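Local coordinates for methylxanthine N1-demethylase NdmA (Pseudomonas putida, PDB 6ICN), which removes the N1-methyl group of caffeine and related methylxanthines as a Rieske oxygenase, giving theobromine and formaldehyde from caffeine, at residues Ala231-Asn234 / Gln235-Ile238; Cys134-Tyr138 / Gly139-Ile143; Ser289-Ser292 / Asp293-Ile297; Arg28-Leu31 / Arg32-His36. One frame throughout, in Å; residues are numbered along the deposited sequence.

Interaction 1: residues Ala231-Asn234 / Gln235-Ile238. With CFF (caffeine), chain F.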
loop_
_atom_site.group_PDB
_atom_site.type_symbol
_atom_site.label_atom_id
_atom_site.label_comp_id
_atom_site.label_asym_id
_atom_site.label_seq_id
_atom_site.Cartn_x
_atom_site.Cartn_y
_atom_site.Cartn_z
ATOM N N ALA A 231 -21.728 -19.639 30.487
ATOM C CA ALA A 231 -20.451 -18.981 30.774
ATOM C C ALA A 231 -20.190 -17.921 29.704
ATOM O O ALA A 231 -19.380 -18.093 28.786
ATOM C CB ALA A 231 -19.322 -20.002 30.843
ATOM N N VAL A 232 -20.900 -16.803 29.831
ATOM C CA VAL A 232 -20.816 -15.716 28.855
ATOM C C VAL A 232 -20.565 -14.413 29.609
ATOM O O VAL A 232 -20.889 -14.325 30.805
ATOM C CB VAL A 232 -22.088 -15.644 27.986
ATOM C CG1 VAL A 232 -22.297 -16.957 27.222
ATOM C CG2 VAL A 232 -23.312 -15.313 28.831
ATOM N N PRO A 233 -19.980 -13.392 28.971
ATOM C CA PRO A 233 -19.683 -12.142 29.687
ATOM C C PRO A 233 -20.947 -11.494 30.234
ATOM O O PRO A 233 -22.046 -11.688 29.713
ATOM C CB PRO A 233 -19.032 -11.257 28.613
ATOM C CG PRO A 233 -18.553 -12.207 27.553
ATOM C CD PRO A 233 -19.485 -13.379 27.579
ATOM N N ASN A 234 -20.780 -10.703 31.300
ATOM C CA ASN A 234 -21.922 -10.020 31.901
ATOM C C ASN A 234 -22.541 -8.982 30.965
ATOM O O ASN A 234 -23.737 -8.689 31.091
ATOM C CB ASN A 234 -21.505 -9.383 33.239
ATOM C CG ASN A 234 -22.602 -8.503 33.860
ATOM O OD1 ASN A 234 -22.351 -7.348 34.227
ATOM N ND2 ASN A 234 -23.819 -9.043 33.978
ATOM N N GLN A 235 -21.770 -8.428 30.025
ATOM C CA GLN A 235 -22.349 -7.494 29.063
ATOM C C GLN A 235 -23.056 -8.192 27.903
ATOM O O GLN A 235 -23.657 -7.505 27.067
ATOM C CB GLN A 235 -21.282 -6.540 28.513
ATOM C CG GLN A 235 -20.281 -7.160 27.535
ATOM C CD GLN A 235 -19.053 -7.728 28.232
ATOM O OE1 GLN A 235 -19.127 -8.170 29.384
ATOM N NE2 GLN A 235 -17.908 -7.709 27.539
ATOM N N ALA A 236 -23.002 -9.520 27.827
ATOM C CA ALA A 236 -23.775 -10.240 26.824
ATOM C C ALA A 236 -25.262 -10.045 27.098
ATOM O O ALA A 236 -25.714 -10.324 28.221
ATOM C CB ALA A 236 -23.432 -11.729 26.832
ATOM N N PRO A 237 -26.053 -9.544 26.126
ATOM C CA PRO A 237 -27.507 -9.463 26.340
ATOM C C PRO A 237 -28.155 -10.832 26.248
ATOM O O PRO A 237 -28.717 -11.191 25.209
ATOM C CB PRO A 237 -27.988 -8.534 25.214
ATOM C CG PRO A 237 -26.724 -7.832 24.721
ATOM C CD PRO A 237 -25.642 -8.850 24.892
ATOM N N ILE A 238 -28.076 -11.603 27.329
ATOM C CA ILE A 238 -28.637 -12.948 27.389
ATOM C C ILE A 238 -29.708 -12.974 28.471
ATOM O O ILE A 238 -29.464 -12.549 29.606
ATOM C CB ILE A 238 -27.545 -14.001 27.656
ATOM C CG1 ILE A 238 -26.768 -14.301 26.366
ATOM C CG2 ILE A 238 -28.150 -15.268 28.233
ATOM C CD1 ILE A 238 -27.582 -15.039 25.313
HETATM N N1 CFF F . -27.889 -11.014 18.280
HETATM C C2 CFF F . -28.277 -11.402 19.537
HETATM C C10 CFF F . -28.457 -11.671 17.116
HETATM C C6 CFF F . -26.989 -10.042 18.114
HETATM N N3 CFF F . -27.749 -10.795 20.629
HETATM O O11 CFF F . -29.081 -12.274 19.675
HETATM C C12 CFF F . -28.153 -11.200 21.972
HETATM C C4 CFF F . -26.835 -9.810 20.465
HETATM C C5 CFF F . -26.458 -9.423 19.230
HETATM N N9 CFF F . -26.166 -9.056 21.354
HETATM O O13 CFF F . -26.651 -9.706 17.011
HETATM N N7 CFF F . -25.564 -8.425 19.363
HETATM C C8 CFF F . -25.385 -8.202 20.671
HETATM C C14 CFF F . -24.777 -7.572 18.490
HETATM O O HOH W 1 -25.101 -11.540 30.698
#
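Val232 and Ala236 meet on the buried side of a tight turn. The CG2 methyl of Val232 lies 4.1 Å from CB of Ala236 and also reaches CG1 of Ile238. That branch stands between the backbone N and the carbonyl carbon of its own residue (CG1 at chi1 -60°), and this turns it to the later residues. CD of Pro233 adds a further apolar touch on the Ala236 methyl. Ile238 continues this packed side against Phe201, Thr226 and Met230.

Pro233 to Ala236 form a type I beta turn. It lies in the loop between strands 219-225 and 239-246, within the catalytic domain. The turn is closed by Ala236 N donating to Pro233 O at 3.0 Å. The N-H comes from well above the carbonyl plane, with an N-H...O angle of 152°. Just after the turn, Pro237 centres an inverse gamma turn, with a weak bond from Ile238 N to Ala236 O. Pro237 belongs to the caffeine pocket. Pro237 CG lies 3.6 Å from N9 of caffeine. Pro237 O is 3.3 Å from the methyl C12 of caffeine.

Gln235 folds back with a bend at chi2 (-90°), which lays its amide beside the Pro233 ring. There Gln235 OE1 is 3.2 Å from Pro233 CB. Its side chain also leans on Leu295 and Phe299 of helix 293-313. The solvent side is looser. Asn234 is exposed at the corner of the turn, where its O accepts from Lys257 NZ and its ND2 bonds weakly to Ser259. A water molecule lies 2.8 Å from Ala236 O and 3.2 Å from Asn234 O.

Interaction 2: residues Cys134-Tyr138 / Gly139-Ile143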
loop_
_atom_site.group_PDB
_atom_site.type_symbol
_atom_site.label_atom_id
_atom_site.label_comp_id
_atom_site.label_asym_id
_atom_site.label_seq_id
_atom_site.Cartn_x
_atom_site.Cartn_y
_atom_site.Cartn_z
ATOM N N CYS A 134 -39.374 10.619 2.710
ATOM C CA CYS A 134 -38.131 10.624 3.478
ATOM C C CYS A 134 -38.413 11.197 4.859
ATOM O O CYS A 134 -38.950 12.305 4.958
ATOM C CB CYS A 134 -37.067 11.470 2.771
ATOM S SG CYS A 134 -35.465 11.454 3.620
ATOM N N GLU A 135 -38.051 10.461 5.909
ATOM C CA GLU A 135 -38.283 10.885 7.287
ATOM C C GLU A 135 -37.133 10.460 8.188
ATOM O O GLU A 135 -36.551 9.380 8.014
ATOM C CB GLU A 135 -39.562 10.276 7.892
ATOM C CG GLU A 135 -40.825 10.648 7.168
ATOM C CD GLU A 135 -41.270 12.061 7.483
ATOM O OE1 GLU A 135 -40.903 12.578 8.568
ATOM O OE2 GLU A 135 -41.982 12.649 6.640
ATOM N N GLU A 136 -36.846 11.296 9.186
ATOM C CA GLU A 136 -35.992 10.901 10.299
ATOM C C GLU A 136 -36.822 10.223 11.381
ATOM O O GLU A 136 -37.931 10.667 11.710
ATOM C CB GLU A 136 -35.253 12.107 10.895
ATOM C CG GLU A 136 -34.328 11.764 12.081
ATOM C CD GLU A 136 -35.046 11.640 13.442
ATOM O OE1 GLU A 136 -34.649 10.799 14.279
ATOM O OE2 GLU A 136 -36.006 12.400 13.700
ATOM N N ARG A 137 -36.290 9.130 11.919
ATOM C CA ARG A 137 -36.857 8.499 13.103
ATOM C C ARG A 137 -35.759 7.697 13.786
ATOM O O ARG A 137 -34.992 6.996 13.116
ATOM C CB ARG A 137 -38.062 7.597 12.763
ATOM C CG ARG A 137 -38.886 7.255 14.020
ATOM C CD ARG A 137 -40.298 6.727 13.714
ATOM N NE ARG A 137 -41.129 7.699 13.004
ATOM C CZ ARG A 137 -42.336 7.422 12.516
ATOM N NH1 ARG A 137 -42.852 6.213 12.688
ATOM N NH2 ARG A 137 -43.026 8.349 11.866
ATOM N N TYR A 138 -35.672 7.824 15.111
ATOM C CA TYR A 138 -34.703 7.095 15.937
ATOM C C TYR A 138 -33.267 7.467 15.628
ATOM O O TYR A 138 -32.351 6.731 16.010
ATOM C CB TYR A 138 -34.838 5.571 15.798
ATOM C CG TYR A 138 -36.253 5.062 15.802
ATOM C CD1 TYR A 138 -37.158 5.468 16.779
ATOM C CD2 TYR A 138 -36.685 4.177 14.822
ATOM C CE1 TYR A 138 -38.462 4.986 16.791
ATOM C CE2 TYR A 138 -37.989 3.691 14.827
ATOM C CZ TYR A 138 -38.867 4.112 15.806
ATOM O OH TYR A 138 -40.155 3.639 15.829
ATOM N N GLY A 139 -33.021 8.595 14.956
ATOM C CA GLY A 139 -31.653 8.929 14.604
ATOM C C GLY A 139 -31.192 8.346 13.283
ATOM O O GLY A 139 -30.000 8.462 12.942
ATOM N N LEU A 140 -32.084 7.699 12.550
ATOM C CA LEU A 140 -31.810 7.239 11.197
ATOM C C LEU A 140 -32.674 8.012 10.211
ATOM O O LEU A 140 -33.726 8.557 10.563
ATOM C CB LEU A 140 -32.088 5.734 11.052
ATOM C CG LEU A 140 -31.474 4.777 12.090
ATOM C CD1 LEU A 140 -31.829 3.312 11.799
ATOM C CD2 LEU A 140 -29.973 4.950 12.206
ATOM N N ILE A 141 -32.241 8.007 8.959
ATOM C CA ILE A 141 -32.995 8.581 7.846
ATOM C C ILE A 141 -33.594 7.429 7.058
ATOM O O ILE A 141 -32.863 6.511 6.641
ATOM C CB ILE A 141 -32.099 9.447 6.940
ATOM C CG1 ILE A 141 -31.471 10.592 7.727
ATOM C CG2 ILE A 141 -32.888 9.948 5.731
ATOM C CD1 ILE A 141 -32.476 11.517 8.321
ATOM N N TRP A 142 -34.918 7.474 6.848
ATOM C CA TRP A 142 -35.670 6.403 6.205
ATOM C C TRP A 142 -36.258 6.881 4.884
ATOM O O TRP A 142 -36.730 8.015 4.781
ATOM C CB TRP A 142 -36.819 5.937 7.104
ATOM C CG TRP A 142 -36.416 5.510 8.464
ATOM C CD1 TRP A 142 -36.124 6.318 9.539
ATOM C CD2 TRP A 142 -36.282 4.162 8.924
ATOM N NE1 TRP A 142 -35.807 5.540 10.633
ATOM C CE2 TRP A 142 -35.881 4.218 10.275
ATOM C CE3 TRP A 142 -36.414 2.906 8.306
ATOM C CZ2 TRP A 142 -35.663 3.072 11.041
ATOM C CZ3 TRP A 142 -36.200 1.776 9.062
ATOM C CH2 TRP A 142 -35.823 1.863 10.415
ATOM N N ILE A 143 -36.239 6.018 3.866
ATOM C CA ILE A 143 -36.779 6.338 2.549
ATOM C C ILE A 143 -37.748 5.247 2.106
ATOM O O ILE A 143 -37.467 4.055 2.262
ATOM C CB ILE A 143 -35.661 6.518 1.497
ATOM C CG1 ILE A 143 -34.843 7.772 1.815
ATOM C CG2 ILE A 143 -36.251 6.631 0.084
ATOM C CD1 ILE A 143 -33.639 7.932 0.880
#
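Arg137 O takes two N-H groups, from Leu140 N and from the indole NE1 of Trp142. Both bonds are 3.0 Å long, and the donors come from opposite faces of the carbonyl plane. The indole bond is fairly straight (166°), and Arg137 O lies in the plane of the Trp142 ring, at its edge. Trp142 CG is anti to its own carbonyl carbon (chi1 -55°), which swings the indole along the hairpin to the turn. The bond from Leu140 closes a type I' turn, Arg137 to Leu140.

Glu136 grips the same turn: its chain bends at chi2, and OE1 accepts from Gly139 N at 2.8 Å. Glycine suits position 139, where a CB would clash with Tyr138 O. Arg137 N donates a hydrogen bond to Leu140 O. Further along, Glu135 and Trp142 exchange both backbone bonds, N to O each way. A smaller leucine in place of Trp142 would probably deprive Arg137 O of its second donor and open a gap beside Tyr138 CD2, which now lies 4.1 Å from CZ2.

Tyr138 OH bonds to Pro155 O, and its ring meets Phe157 edge-to-face. Cys134 SG packs on CG2 of Ile141 at 3.7 Å. The hairpin of strands 131-137 and 140-144 lies inside a sheet, with strand 72-77 beside its first strand and strand 35-40 beside its second. Leu140 and Tyr138 also touch strand 277-286 of the catalytic domain.

Interaction 3: residues Ser289-Ser292 / Asp293-Ile297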
loop_
_atom_site.group_PDB
_atom_site.type_symbol
_atom_site.label_atom_id
_atom_site.label_comp_id
_atom_site.label_asym_id
_atom_site.label_seq_id
_atom_site.Cartn_x
_atom_site.Cartn_y
_atom_site.Cartn_z
ATOM N N SER A 289 -27.055 1.928 32.870
ATOM C CA SER A 289 -26.292 2.717 31.910
ATOM C C SER A 289 -25.154 3.503 32.556
ATOM O O SER A 289 -24.635 4.447 31.942
ATOM C CB SER A 289 -27.206 3.669 31.145
ATOM O OG SER A 289 -27.843 4.601 32.011
ATOM N N ASP A 290 -24.751 3.148 33.777
ATOM C CA ASP A 290 -23.617 3.820 34.398
ATOM C C ASP A 290 -22.279 3.280 33.896
ATOM O O ASP A 290 -21.235 3.876 34.181
ATOM C CB ASP A 290 -23.701 3.673 35.919
ATOM C CG ASP A 290 -23.935 2.217 36.354
ATOM O OD1 ASP A 290 -24.891 1.576 35.894
ATOM O OD2 ASP A 290 -23.093 1.732 37.145
ATOM N N ASP A 291 -22.286 2.190 33.127
ATOM C CA ASP A 291 -21.072 1.596 32.597
ATOM C C ASP A 291 -20.711 2.250 31.266
ATOM O O ASP A 291 -21.386 3.160 30.784
ATOM C CB ASP A 291 -21.260 0.094 32.442
ATOM C CG ASP A 291 -22.478 -0.256 31.588
ATOM O OD1 ASP A 291 -23.157 0.664 31.078
ATOM O OD2 ASP A 291 -22.748 -1.458 31.431
ATOM N N SER A 292 -19.649 1.758 30.640
ATOM C CA SER A 292 -19.138 2.370 29.417
ATOM C C SER A 292 -19.944 1.939 28.198
ATOM O O SER A 292 -20.172 0.744 28.001
ATOM C CB SER A 292 -17.679 1.972 29.200
ATOM O OG SER A 292 -17.271 2.390 27.913
ATOM N N ASP A 293 -20.327 2.907 27.355
ATOM C CA ASP A 293 -20.911 2.574 26.052
ATOM C C ASP A 293 -20.014 1.623 25.270
ATOM O O ASP A 293 -20.504 0.782 24.508
ATOM C CB ASP A 293 -21.128 3.831 25.206
ATOM C CG ASP A 293 -22.238 4.719 25.738
ATOM O OD1 ASP A 293 -23.043 4.251 26.566
ATOM O OD2 ASP A 293 -22.306 5.885 25.309
ATOM N N TYR A 294 -18.694 1.772 25.414
ATOM C CA TYR A 294 -17.750 1.015 24.588
ATOM C C TYR A 294 -17.569 -0.421 25.054
ATOM O O TYR A 294 -17.114 -1.263 24.269
ATOM C CB TYR A 294 -16.420 1.762 24.543
ATOM C CG TYR A 294 -16.643 3.107 23.916
ATOM C CD1 TYR A 294 -16.824 3.213 22.540
ATOM C CD2 TYR A 294 -16.776 4.258 24.690
ATOM C CE1 TYR A 294 -17.078 4.425 21.952
ATOM C CE2 TYR A 294 -17.032 5.485 24.104
ATOM C CZ TYR A 294 -17.175 5.553 22.725
ATOM O OH TYR A 294 -17.436 6.747 22.102
ATOM N N LEU A 295 -17.906 -0.723 26.308
ATOM C CA LEU A 295 -18.081 -2.114 26.707
ATOM C C LEU A 295 -19.070 -2.809 25.777
ATOM O O LEU A 295 -18.803 -3.893 25.239
ATOM C CB LEU A 295 -18.579 -2.171 28.151
ATOM C CG LEU A 295 -18.829 -3.575 28.692
ATOM C CD1 LEU A 295 -17.514 -4.338 28.823
ATOM C CD2 LEU A 295 -19.525 -3.467 30.034
ATOM N N HIS A 296 -20.201 -2.156 25.534
ATOM C CA HIS A 296 -21.248 -2.752 24.715
ATOM C C HIS A 296 -20.915 -2.689 23.231
ATOM O O HIS A 296 -21.146 -3.665 22.508
ATOM C CB HIS A 296 -22.572 -2.059 25.030
ATOM C CG HIS A 296 -22.947 -2.203 26.469
ATOM N ND1 HIS A 296 -23.451 -3.381 26.980
ATOM C CD2 HIS A 296 -22.771 -1.376 27.527
ATOM C CE1 HIS A 296 -23.631 -3.248 28.281
ATOM N NE2 HIS A 296 -23.215 -2.045 28.641
ATOM N N ILE A 297 -20.383 -1.554 22.765
ATOM C CA ILE A 297 -20.043 -1.429 21.348
ATOM C C ILE A 297 -19.006 -2.471 20.970
ATOM O O ILE A 297 -19.114 -3.128 19.928
ATOM C CB ILE A 297 -19.557 -0.001 21.028
ATOM C CG1 ILE A 297 -20.716 0.990 21.152
ATOM C CG2 ILE A 297 -18.974 0.050 19.596
ATOM C CD1 ILE A 297 -20.264 2.466 21.243
#
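Ser292 OG is gripped by two groups: Tyr294 N donates to it at 2.9 Å, and OE1 of Glu45 of the second subunit is hydrogen-bonded to it. The first bond makes Ser292 the N-cap of helix 293-313. It is somewhat bent. OG stands opposite the backbone N of Ser292 (chi1 171°), which points it at the first turn of the helix. The same OG lies near the ring plane of Tyr294, at its edge. Ser292 O also accepts from Leu295 N, in a weak, strongly bent bond of 3.2 Å.

A second link joins the loop to the helix five residues on. His296 NE2 donates to Asp291 OD2 at 2.9 Å, with an N-H...O angle of 159°. The oxygen lies near the ring plane of His296, at its edge. The ring nitrogen, in turn, approaches OD2 from above the carboxylate plane, and the two planes are 65° apart. OD1 of Asp291 forms a salt bridge with Arg286, so the carboxylate is fixed at both oxygens. With alanine at this position, His296 NE2 would probably lose its acceptor and Arg286 one of its anionic partners. CD2 of Leu295 passes 4.0 Å from Asp291 OD2.

Asp293 forms salt bridges with Arg166 and with Arg286, the arginine that Asp291 also holds. Through these two arginines the start of the helix is tied to strands 166-175 and 277-286 of the catalytic sheet. Ile297 rests on the same two strands, while Tyr294 and Leu295 pack on Lys46 and Pro49 of the second subunit.

Interaction 4: residues Arg28-Leu31 / Arg32-His36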
loop_
_atom_site.group_PDB
_atom_site.type_symbol
_atom_site.label_atom_id
_atom_site.label_comp_id
_atom_site.label_asym_id
_atom_site.label_seq_id
_atom_site.Cartn_x
_atom_site.Cartn_y
_atom_site.Cartn_z
ATOM N N ARG A 28 -37.759 -8.220 -6.675
ATOM C CA ARG A 28 -37.461 -7.262 -5.619
ATOM C C ARG A 28 -38.378 -6.060 -5.631
ATOM O O ARG A 28 -38.282 -5.220 -4.733
ATOM C CB ARG A 28 -36.006 -6.783 -5.746
ATOM C CG ARG A 28 -34.994 -7.926 -5.756
ATOM C CD ARG A 28 -33.702 -7.527 -4.986
ATOM N NE ARG A 28 -33.695 -8.079 -3.645
ATOM C CZ ARG A 28 -32.916 -7.638 -2.655
ATOM N NH1 ARG A 28 -32.956 -8.206 -1.432
ATOM N NH2 ARG A 28 -32.098 -6.612 -2.860
ATOM N N GLU A 29 -39.240 -5.949 -6.637
ATOM C CA GLU A 29 -40.054 -4.751 -6.775
ATOM C C GLU A 29 -40.876 -4.495 -5.519
ATOM O O GLU A 29 -41.016 -3.347 -5.081
ATOM C CB GLU A 29 -40.947 -4.889 -8.011
ATOM C CG GLU A 29 -41.976 -3.804 -8.178
ATOM C CD GLU A 29 -41.408 -2.520 -8.755
ATOM O OE1 GLU A 29 -40.229 -2.516 -9.192
ATOM O OE2 GLU A 29 -42.155 -1.512 -8.779
ATOM N N TYR A 30 -41.396 -5.560 -4.898
ATOM C CA TYR A 30 -42.279 -5.379 -3.756
ATOM C C TYR A 30 -41.567 -4.692 -2.594
ATOM O O TYR A 30 -42.208 -3.985 -1.812
ATOM C CB TYR A 30 -42.883 -6.730 -3.326
ATOM C CG TYR A 30 -42.023 -7.589 -2.414
ATOM C CD1 TYR A 30 -40.944 -8.322 -2.916
ATOM C CD2 TYR A 30 -42.302 -7.687 -1.067
ATOM C CE1 TYR A 30 -40.167 -9.106 -2.080
ATOM C CE2 TYR A 30 -41.542 -8.478 -0.216
ATOM C CZ TYR A 30 -40.464 -9.175 -0.734
ATOM O OH TYR A 30 -39.700 -9.955 0.101
ATOM N N LEU A 31 -40.240 -4.852 -2.482
ATOM C CA LEU A 31 -39.513 -4.206 -1.391
ATOM C C LEU A 31 -39.521 -2.681 -1.487
ATOM O O LEU A 31 -39.315 -2.016 -0.468
ATOM C CB LEU A 31 -38.065 -4.720 -1.351
ATOM C CG LEU A 31 -37.955 -6.209 -1.010
ATOM C CD1 LEU A 31 -36.488 -6.677 -1.129
ATOM C CD2 LEU A 31 -38.464 -6.458 0.389
ATOM N N ARG A 32 -39.763 -2.116 -2.675
ATOM C CA ARG A 32 -39.794 -0.660 -2.829
ATOM C C ARG A 32 -40.932 -0.029 -2.037
ATOM O O ARG A 32 -40.889 1.171 -1.760
ATOM C CB ARG A 32 -39.921 -0.276 -4.313
ATOM C CG ARG A 32 -38.758 -0.755 -5.188
ATOM C CD ARG A 32 -38.992 -0.492 -6.677
ATOM N NE ARG A 32 -39.242 0.919 -6.966
ATOM C CZ ARG A 32 -38.294 1.786 -7.301
ATOM N NH1 ARG A 32 -37.033 1.374 -7.401
ATOM N NH2 ARG A 32 -38.604 3.057 -7.541
ATOM N N HIS A 33 -41.934 -0.816 -1.641
ATOM C CA HIS A 33 -43.080 -0.270 -0.923
ATOM C C HIS A 33 -42.848 -0.091 0.564
ATOM O O HIS A 33 -43.698 0.500 1.235
ATOM C CB HIS A 33 -44.304 -1.176 -1.164
ATOM C CG HIS A 33 -44.801 -1.099 -2.568
ATOM N ND1 HIS A 33 -45.817 -0.249 -2.946
ATOM C CD2 HIS A 33 -44.371 -1.700 -3.704
ATOM C CE1 HIS A 33 -46.012 -0.350 -4.244
ATOM N NE2 HIS A 33 -45.152 -1.227 -4.729
ATOM N N PHE A 34 -41.729 -0.577 1.108
ATOM C CA PHE A 34 -41.425 -0.437 2.525
ATOM C C PHE A 34 -40.489 0.743 2.767
ATOM O O PHE A 34 -39.799 1.219 1.860
ATOM C CB PHE A 34 -40.773 -1.707 3.069
ATOM C CG PHE A 34 -41.692 -2.895 3.085
ATOM C CD1 PHE A 34 -42.649 -3.020 4.086
ATOM C CD2 PHE A 34 -41.571 -3.890 2.123
ATOM C CE1 PHE A 34 -43.510 -4.120 4.110
ATOM C CE2 PHE A 34 -42.421 -4.993 2.142
ATOM C CZ PHE A 34 -43.378 -5.099 3.146
ATOM N N TRP A 35 -40.502 1.222 4.005
ATOM C CA TRP A 35 -39.488 2.162 4.481
ATOM C C TRP A 35 -38.195 1.420 4.787
ATOM O O TRP A 35 -38.202 0.424 5.518
ATOM C CB TRP A 35 -39.972 2.876 5.744
ATOM C CG TRP A 35 -41.164 3.783 5.524
ATOM C CD1 TRP A 35 -42.494 3.422 5.526
ATOM C CD2 TRP A 35 -41.134 5.196 5.273
ATOM N NE1 TRP A 35 -43.283 4.529 5.285
ATOM C CE2 TRP A 35 -42.474 5.627 5.131
ATOM C CE3 TRP A 35 -40.107 6.138 5.157
ATOM C CZ2 TRP A 35 -42.807 6.959 4.890
ATOM C CZ3 TRP A 35 -40.442 7.462 4.909
ATOM C CH2 TRP A 35 -41.783 7.861 4.796
ATOM N N HIS A 36 -37.078 1.940 4.280
ATOM C CA HIS A 36 -35.773 1.382 4.588
ATOM C C HIS A 36 -34.855 2.482 5.103
ATOM O O HIS A 36 -34.870 3.592 4.569
ATOM C CB HIS A 36 -35.130 0.747 3.348
ATOM C CG HIS A 36 -35.959 -0.336 2.718
ATOM N ND1 HIS A 36 -36.052 -1.606 3.249
ATOM C CD2 HIS A 36 -36.710 -0.337 1.592
ATOM C CE1 HIS A 36 -36.849 -2.338 2.485
ATOM N NE2 HIS A 36 -37.261 -1.593 1.470
HETATM O O HOH W 2 -45.066 -1.747 -7.444
HETATM O O HOH W 3 -42.039 0.692 -7.533
#
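His36 and Leu31 meet because CG of His36 is anti to its own carbonyl carbon (chi1 -58°), which sends the imidazole back over the preceding turns. NE2 then donates to Leu31 O at 2.9 Å, and the oxygen lies in the ring plane. The chain here winds through successive helix-like turns and then enters strand 35-40, outermost within this chain in the six-stranded antiparallel sheet of the Rieske domain. Four consecutive i+3 to i backbone bonds hold the turns: Leu31 N to Arg28 O, Arg32 N to Glu29 O, His33 N to Tyr30 O and Phe34 N to Leu31 O. Leu31 O therefore has two donors, Phe34 N and His36 NE2, which come from opposite faces of its plane.

On the apolar side, Leu31 CD2 sits 3.5 Å above one face of the Tyr30 ring, toward its rim. Phe34 CE2 reaches CD2 of Tyr30 at 4.2 Å. Tyr30 itself packs on Leu339 and Leu342 of helix 330-348. His33 stacks on Phe149.

On the polar side, Glu29 bends at chi2 (79°) and lays its carboxylate along Arg32, with OE1 3.5 Å from Arg32 CD. The two flat groups are nearly parallel, 12° apart, but no N-H of Arg32 points at the acid. The guanidinium makes its salt bridge with Glu62. Two waters link Glu29 OE2 to its neighbours, one to Arg32 NE and the other to His33 NE2 at 2.8 Å.

How the interactions relate
Along the chain the order is interaction 4, 2, 1, 3. Interactions 4 and 2 share one antiparallel sheet, in which strands 35-40 and 140-144 are neighbours. Their centres are 16 Å apart, and Ile143 N probably bonds to His36 O at 2.9 Å. Trp35 also packs on Glu135 and Trp142. Interactions 1 and 3 belong to the catalytic domain, with centres 13 Å apart. They touch where Gln235 meets Leu295 and His296, so the pocket loop rests on the start of helix 293-313. Interactions 1 and 4 lie on opposite sides of the chain's centre, about 36 Å apart between centres. Thus 4 and 2 lie in the Rieske domain's sheet, 1 and 3 in the caffeine-binding domain.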